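Long-range contacts in ABC-type metal ion transport system, periplasmic component (Vibrio vulnificus, PDB 3K2D), which binds methionine between its two lobes, probably as the substrate-binding lipoprotein of an ABC importer, and activates Toll-like receptor 2: residues 6-11 with 55-60; 75-80 with 206-211. The protein carries 4 engineered substitutions. One frame throughout, in Å; residues are numbered along the deposited sequence.

Contact 1. Residues 6-11 with 55-60; sequences SKVKVG and SIDMNA. Engineered in segment 55-60: Met58 (natural residue Ile).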
loop_
_atom_site.group_PDB
_atom_site.type_symbol
_atom_site.label_atom_id
_atom_site.label_comp_id
_atom_site.label_asym_id
_atom_site.label_seq_id
_atom_site.Cartn_x
_atom_site.Cartn_y
_atom_site.Cartn_z
ATOM N N SER A 6 4.908 17.412 -24.192
ATOM C CA SER A 6 3.641 17.365 -23.487
ATOM C C SER A 6 3.666 16.108 -22.609
ATOM O O SER A 6 3.820 15.001 -23.120
ATOM C CB SER A 6 2.501 17.281 -24.501
ATOM O OG SER A 6 1.259 17.107 -23.851
ATOM N N LYS A 7 3.521 16.267 -21.296
ATOM C CA LYS A 7 3.564 15.107 -20.416
ATOM C C LYS A 7 2.414 15.002 -19.425
ATOM O O LYS A 7 1.670 15.954 -19.209
ATOM C CB LYS A 7 4.898 15.076 -19.666
ATOM C CG LYS A 7 6.093 14.975 -20.599
ATOM C CD LYS A 7 7.381 14.616 -19.869
ATOM C CE LYS A 7 8.553 14.570 -20.839
ATOM N NZ LYS A 7 9.790 14.023 -20.210
ATOM N N VAL A 8 2.259 13.825 -18.839
ATOM C CA VAL A 8 1.206 13.597 -17.866
ATOM C C VAL A 8 1.888 13.182 -16.563
ATOM O O VAL A 8 2.775 12.327 -16.563
ATOM C CB VAL A 8 0.221 12.497 -18.354
ATOM C CG1 VAL A 8 0.941 11.187 -18.548
ATOM C CG2 VAL A 8 -0.899 12.330 -17.374
ATOM N N LYS A 9 1.488 13.811 -15.462
ATOM C CA LYS A 9 2.075 13.525 -14.163
ATOM C C LYS A 9 1.370 12.418 -13.402
ATOM O O LYS A 9 0.189 12.534 -13.075
ATOM C CB LYS A 9 2.093 14.789 -13.307
ATOM C CG LYS A 9 3.104 15.807 -13.757
ATOM C CD LYS A 9 3.012 17.096 -12.965
ATOM C CE LYS A 9 4.004 18.107 -13.522
ATOM N NZ LYS A 9 3.700 19.508 -13.104
ATOM N N VAL A 10 2.110 11.348 -13.120
ATOM C CA VAL A 10 1.582 10.212 -12.377
ATOM C C VAL A 10 2.249 10.192 -11.004
ATOM O O VAL A 10 3.476 10.266 -10.897
ATOM C CB VAL A 10 1.883 8.863 -13.089
ATOM C CG1 VAL A 10 1.348 7.708 -12.263
ATOM C CG2 VAL A 10 1.254 8.844 -14.478
ATOM N N GLY A 11 1.432 10.107 -9.957
ATOM C CA GLY A 11 1.955 10.069 -8.603
ATOM C C GLY A 11 2.145 8.640 -8.120
ATOM O O GLY A 11 1.248 7.807 -8.251
ATOM N N SER A 55 -2.388 18.833 -9.184
ATOM C CA SER A 55 -0.934 18.834 -9.273
ATOM C C SER A 55 -0.435 17.647 -10.080
ATOM O O SER A 55 0.673 17.682 -10.621
ATOM C CB SER A 55 -0.320 18.814 -7.872
ATOM O OG SER A 55 -0.770 19.920 -7.108
ATOM N N ILE A 56 -1.243 16.592 -10.139
ATOM C CA ILE A 56 -0.906 15.403 -10.919
ATOM C C ILE A 56 -2.181 14.920 -11.604
ATOM O O ILE A 56 -3.285 15.231 -11.159
ATOM C CB ILE A 56 -0.316 14.252 -10.057
ATOM C CG1 ILE A 56 -1.252 13.919 -8.891
ATOM C CG2 ILE A 56 1.076 14.620 -9.577
ATOM C CD1 ILE A 56 -0.762 12.758 -8.026
ATOM N N ASP A 57 -2.029 14.161 -12.683
ATOM C CA ASP A 57 -3.176 13.685 -13.446
ATOM C C ASP A 57 -3.713 12.350 -12.953
ATOM O O ASP A 57 -4.837 11.980 -13.280
ATOM C CB ASP A 57 -2.797 13.595 -14.929
ATOM C CG ASP A 57 -2.395 14.948 -15.517
ATOM O OD1 ASP A 57 -3.290 15.728 -15.915
ATOM O OD2 ASP A 57 -1.178 15.240 -15.573
ATOM N N MET A 58 -2.908 11.629 -12.176
ATOM C CA MET A 58 -3.319 10.336 -11.620
ATOM C C MET A 58 -2.278 9.808 -10.631
ATOM O O MET A 58 -1.166 10.340 -10.549
ATOM C CB MET A 58 -3.563 9.300 -12.749
ATOM C CG MET A 58 -2.335 8.873 -13.599
ATOM S SD MET A 58 -2.674 7.792 -15.032
ATOM C CE MET A 58 -2.780 8.907 -16.144
ATOM N N ASN A 59 -2.650 8.798 -9.845
ATOM C CA ASN A 59 -1.706 8.189 -8.908
ATOM C C ASN A 59 -1.914 6.687 -8.838
ATOM O O ASN A 59 -2.965 6.168 -9.221
ATOM C CB ASN A 59 -1.804 8.794 -7.498
ATOM C CG ASN A 59 -3.172 8.603 -6.850
ATOM O OD1 ASN A 59 -3.740 7.508 -6.848
ATOM N ND2 ASN A 59 -3.694 9.676 -6.273
ATOM N N ALA A 60 -0.895 5.988 -8.358
ATOM C CA ALA A 60 -0.953 4.541 -8.234
ATOM C C ALA A 60 -0.262 4.161 -6.936
ATOM O O ALA A 60 0.959 4.009 -6.908
ATOM C CB ALA A 60 -0.252 3.889 -9.427
#

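Contact 2. Residues 75-80 with 206-211; sequences DYKLTI and ARQDNV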
loop_
_atom_site.group_PDB
_atom_site.type_symbol
_atom_site.label_atom_id
_atom_site.label_comp_id
_atom_site.label_asym_id
_atom_site.label_seq_id
_atom_site.Cartn_x
_atom_site.Cartn_y
_atom_site.Cartn_z
ATOM N N ASP A 75 -13.472 14.548 1.002
ATOM C CA ASP A 75 -14.307 14.863 -0.150
ATOM C C ASP A 75 -13.521 15.167 -1.413
ATOM O O ASP A 75 -13.664 16.245 -1.982
ATOM N N TYR A 76 -12.720 14.212 -1.875
ATOM C CA TYR A 76 -11.886 14.423 -3.057
ATOM C C TYR A 76 -12.453 14.233 -4.480
ATOM O O TYR A 76 -11.882 14.773 -5.435
ATOM C CB TYR A 76 -10.605 13.590 -2.937
ATOM C CG TYR A 76 -9.622 14.055 -1.883
ATOM C CD1 TYR A 76 -9.325 15.413 -1.712
ATOM C CD2 TYR A 76 -8.928 13.130 -1.104
ATOM C CE1 TYR A 76 -8.356 15.824 -0.795
ATOM C CE2 TYR A 76 -7.964 13.531 -0.194
ATOM C CZ TYR A 76 -7.678 14.873 -0.043
ATOM O OH TYR A 76 -6.703 15.252 0.850
ATOM N N LYS A 77 -13.527 13.474 -4.661
ATOM C CA LYS A 77 -14.072 13.286 -6.025
ATOM C C LYS A 77 -13.067 12.616 -6.980
ATOM O O LYS A 77 -12.501 13.252 -7.862
ATOM C CB LYS A 77 -14.499 14.633 -6.630
ATOM C CG LYS A 77 -15.267 15.520 -5.675
ATOM C CD LYS A 77 -16.602 15.987 -6.244
ATOM C CE LYS A 77 -16.418 16.843 -7.481
ATOM N NZ LYS A 77 -17.712 17.453 -7.911
ATOM N N LEU A 78 -12.871 11.317 -6.807
ATOM C CA LEU A 78 -11.930 10.580 -7.629
ATOM C C LEU A 78 -12.607 9.338 -8.161
ATOM O O LEU A 78 -13.635 8.923 -7.644
ATOM C CB LEU A 78 -10.721 10.192 -6.780
ATOM C CG LEU A 78 -10.141 11.376 -6.007
ATOM C CD1 LEU A 78 -9.087 10.895 -5.011
ATOM C CD2 LEU A 78 -9.557 12.375 -6.990
ATOM N N THR A 79 -12.031 8.737 -9.190
ATOM C CA THR A 79 -12.615 7.536 -9.749
ATOM C C THR A 79 -11.526 6.518 -10.024
ATOM O O THR A 79 -10.445 6.874 -10.504
ATOM C CB THR A 79 -13.350 7.827 -11.079
ATOM O OG1 THR A 79 -14.265 8.910 -10.895
ATOM C CG2 THR A 79 -14.129 6.614 -11.534
ATOM N N ILE A 80 -11.803 5.254 -9.719
ATOM C CA ILE A 80 -10.835 4.208 -9.982
ATOM C C ILE A 80 -10.713 4.020 -11.501
ATOM O O ILE A 80 -11.721 3.959 -12.213
ATOM C CB ILE A 80 -11.262 2.887 -9.322
ATOM C CG1 ILE A 80 -11.255 3.054 -7.794
ATOM C CG2 ILE A 80 -10.321 1.764 -9.747
ATOM C CD1 ILE A 80 -11.795 1.846 -7.013
ATOM N N ALA A 206 -7.715 8.286 -10.789
ATOM C CA ALA A 206 -7.666 9.558 -11.481
ATOM C C ALA A 206 -8.808 10.410 -10.946
ATOM O O ALA A 206 -9.588 9.956 -10.100
ATOM C CB ALA A 206 -7.824 9.336 -12.979
ATOM N N ARG A 207 -8.904 11.650 -11.416
ATOM C CA ARG A 207 -10.004 12.493 -10.982
ATOM C C ARG A 207 -11.275 11.971 -11.626
ATOM O O ARG A 207 -11.241 11.210 -12.591
ATOM C CB ARG A 207 -9.791 13.948 -11.380
ATOM C CG ARG A 207 -8.826 14.687 -10.479
ATOM C CD ARG A 207 -8.861 16.164 -10.761
ATOM N NE ARG A 207 -8.349 16.471 -12.090
ATOM C CZ ARG A 207 -7.067 16.388 -12.420
ATOM N NH1 ARG A 207 -6.178 16.007 -11.517
ATOM N NH2 ARG A 207 -6.671 16.695 -13.642
ATOM N N GLN A 208 -12.397 12.388 -11.068
ATOM C CA GLN A 208 -13.718 12.010 -11.537
ATOM C C GLN A 208 -13.964 12.599 -12.934
ATOM O O GLN A 208 -14.632 11.989 -13.769
ATOM C CB GLN A 208 -14.717 12.556 -10.530
ATOM C CG GLN A 208 -16.118 12.043 -10.584
ATOM C CD GLN A 208 -16.846 12.376 -9.293
ATOM O OE1 GLN A 208 -16.612 11.747 -8.254
ATOM N NE2 GLN A 208 -17.708 13.389 -9.342
ATOM N N ASP A 209 -13.398 13.779 -13.187
ATOM C CA ASP A 209 -13.570 14.452 -14.467
ATOM C C ASP A 209 -12.504 14.188 -15.519
ATOM O O ASP A 209 -12.524 14.810 -16.574
ATOM C CB ASP A 209 -13.691 15.965 -14.271
ATOM C CG ASP A 209 -12.453 16.580 -13.630
ATOM O OD1 ASP A 209 -11.388 15.928 -13.597
ATOM O OD2 ASP A 209 -12.540 17.734 -13.162
ATOM N N ASN A 210 -11.568 13.285 -15.266
ATOM C CA ASN A 210 -10.561 13.017 -16.284
ATOM C C ASN A 210 -10.338 11.535 -16.515
ATOM O O ASN A 210 -9.559 11.146 -17.382
ATOM C CB ASN A 210 -9.224 13.682 -15.920
ATOM C CG ASN A 210 -8.541 13.024 -14.730
ATOM O OD1 ASN A 210 -7.367 13.264 -14.473
ATOM N ND2 ASN A 210 -9.278 12.198 -13.996
ATOM N N VAL A 211 -11.023 10.709 -15.733
ATOM C CA VAL A 211 -10.875 9.262 -15.832
ATOM C C VAL A 211 -11.172 8.707 -17.226
ATOM O O VAL A 211 -10.603 7.689 -17.621
ATOM C CB VAL A 211 -11.775 8.547 -14.783
ATOM C CG1 VAL A 211 -13.259 8.679 -15.165
ATOM C CG2 VAL A 211 -11.356 7.094 -14.641
#

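Contact 1. Residues 6-11 with 55-60
Asp57 reaches across to Val8 and Lys9 just before the two strands pair. Its CB packs against CG2 of Val8, and CG and OD2 stay in touch with the same methyl. Chi1 of -61° sets CG anti to the carbonyl carbon, beside the backbone N; from there OD2 accepts the N-H of Lys9 at 3.0 Å through its anti lone pair. The carbonyl of Lys9 answers in the reverse direction: its O takes the N-H of Asp57 at 2.8 Å, in the carbonyl plane, and a second, weak bond from Met58 N. Asp57 thus ties both polar groups of the Lys9 backbone through its own side chain and amide. The aliphatic part of Lys9 runs past Ile56 and Ser55, CD lying 3.4 Å from Ser55 O.

Further on the pairing is parallel. Gly11 N donates to Met58 O at 2.7 Å, and Ala60 N returns a bond to Gly11 O at 2.8 Å. On the face carrying Val10, the engineered Met58 lays CG 3.7 Å from Val10 CG2, with its CE reaching Val8 CG2; Phe219 of helix 214-223 packs on Val10 and Met58. The opposite face holds Ile56 CD1 near Gly11 CA, where Ile56 also packs on Ala50 and Leu51 of helix 47-53. Parallel pairing of 8-13 with 58-63, the 1-3 step of a 2-1-3 strand order, is characteristic of the alpha/beta lobe of periplasmic binding proteins.

Contact 2. Residues 75-80 with 206-211
Ala206 meets Thr79 through a pair of backbone hydrogen bonds: Thr79 N gives its hydrogen to Ala206 O at 2.9 Å, and Ala206 N gives its own to Thr79 O at 3.1 Å. Both are nearly straight, with angles at the hydrogen of 172° and 176°. The carbonyl O of Ala206 also has Leu78 CB beside it. Next comes Arg207, a non-hydrogen-bonded partner of Leu78; the two side chains diverge, though Leu78 CD2 stays 4.0 Å from Arg207 CA. The guanidinium finds its partners elsewhere: NH1 bonds to the carbonyl of Leu51 in the last turn of helix 47-53, while NE forms a salt bridge with Asp209 OD1 in which the hydrogen bond is weak and long.

Strand 202-207, antiparallel to both neighbours, belongs to the mixed sheet of the periplasmic binding fold: returning from the second lobe, it slots in between 58-63 and 78-83, and 78-83 forms the edge.

At Gln208 the strand has ended, yet its N still makes a weak bond, 3.3 Å long, to Lys77 O. CG stands anti to the backbone N (chi1 -166°), and the extended chain beyond it crosses Lys77 obliquely, with OE1 3.7 Å from Lys77 CA and NE2 near CD and CE. Thr79 OG1 rests against Gln208 CA and CG, the two side chains crossing at about a right angle. The chain then turns through Asp209 and Asn210 and brings Val211 back, its CB 4.1 Å from Thr79 CB and its CG2 facing Ile80 O.

From the N terminus, strand 8-13 leads into helix 16-32, strand 36-41 and helix 47-53 before 55-60 comes back alongside strand 8-13, so contact 1 closes a loop of 43 residues. Helix 64-74 then carries the chain to 75-80. From there it leaves for the second lobe and comes back in strand 202-207, closing the far longer loop of contact 2. The two loops follow in series and neither encloses the other. Both contacts sit in one sheet, joined by the adjacent strands 58-63 and 202-207: Asn59 pairs by backbone with Val205, and Ile56 O probably hydrogen-bonds to Arg207 NH1 at 3.0 Å, linking the segments directly.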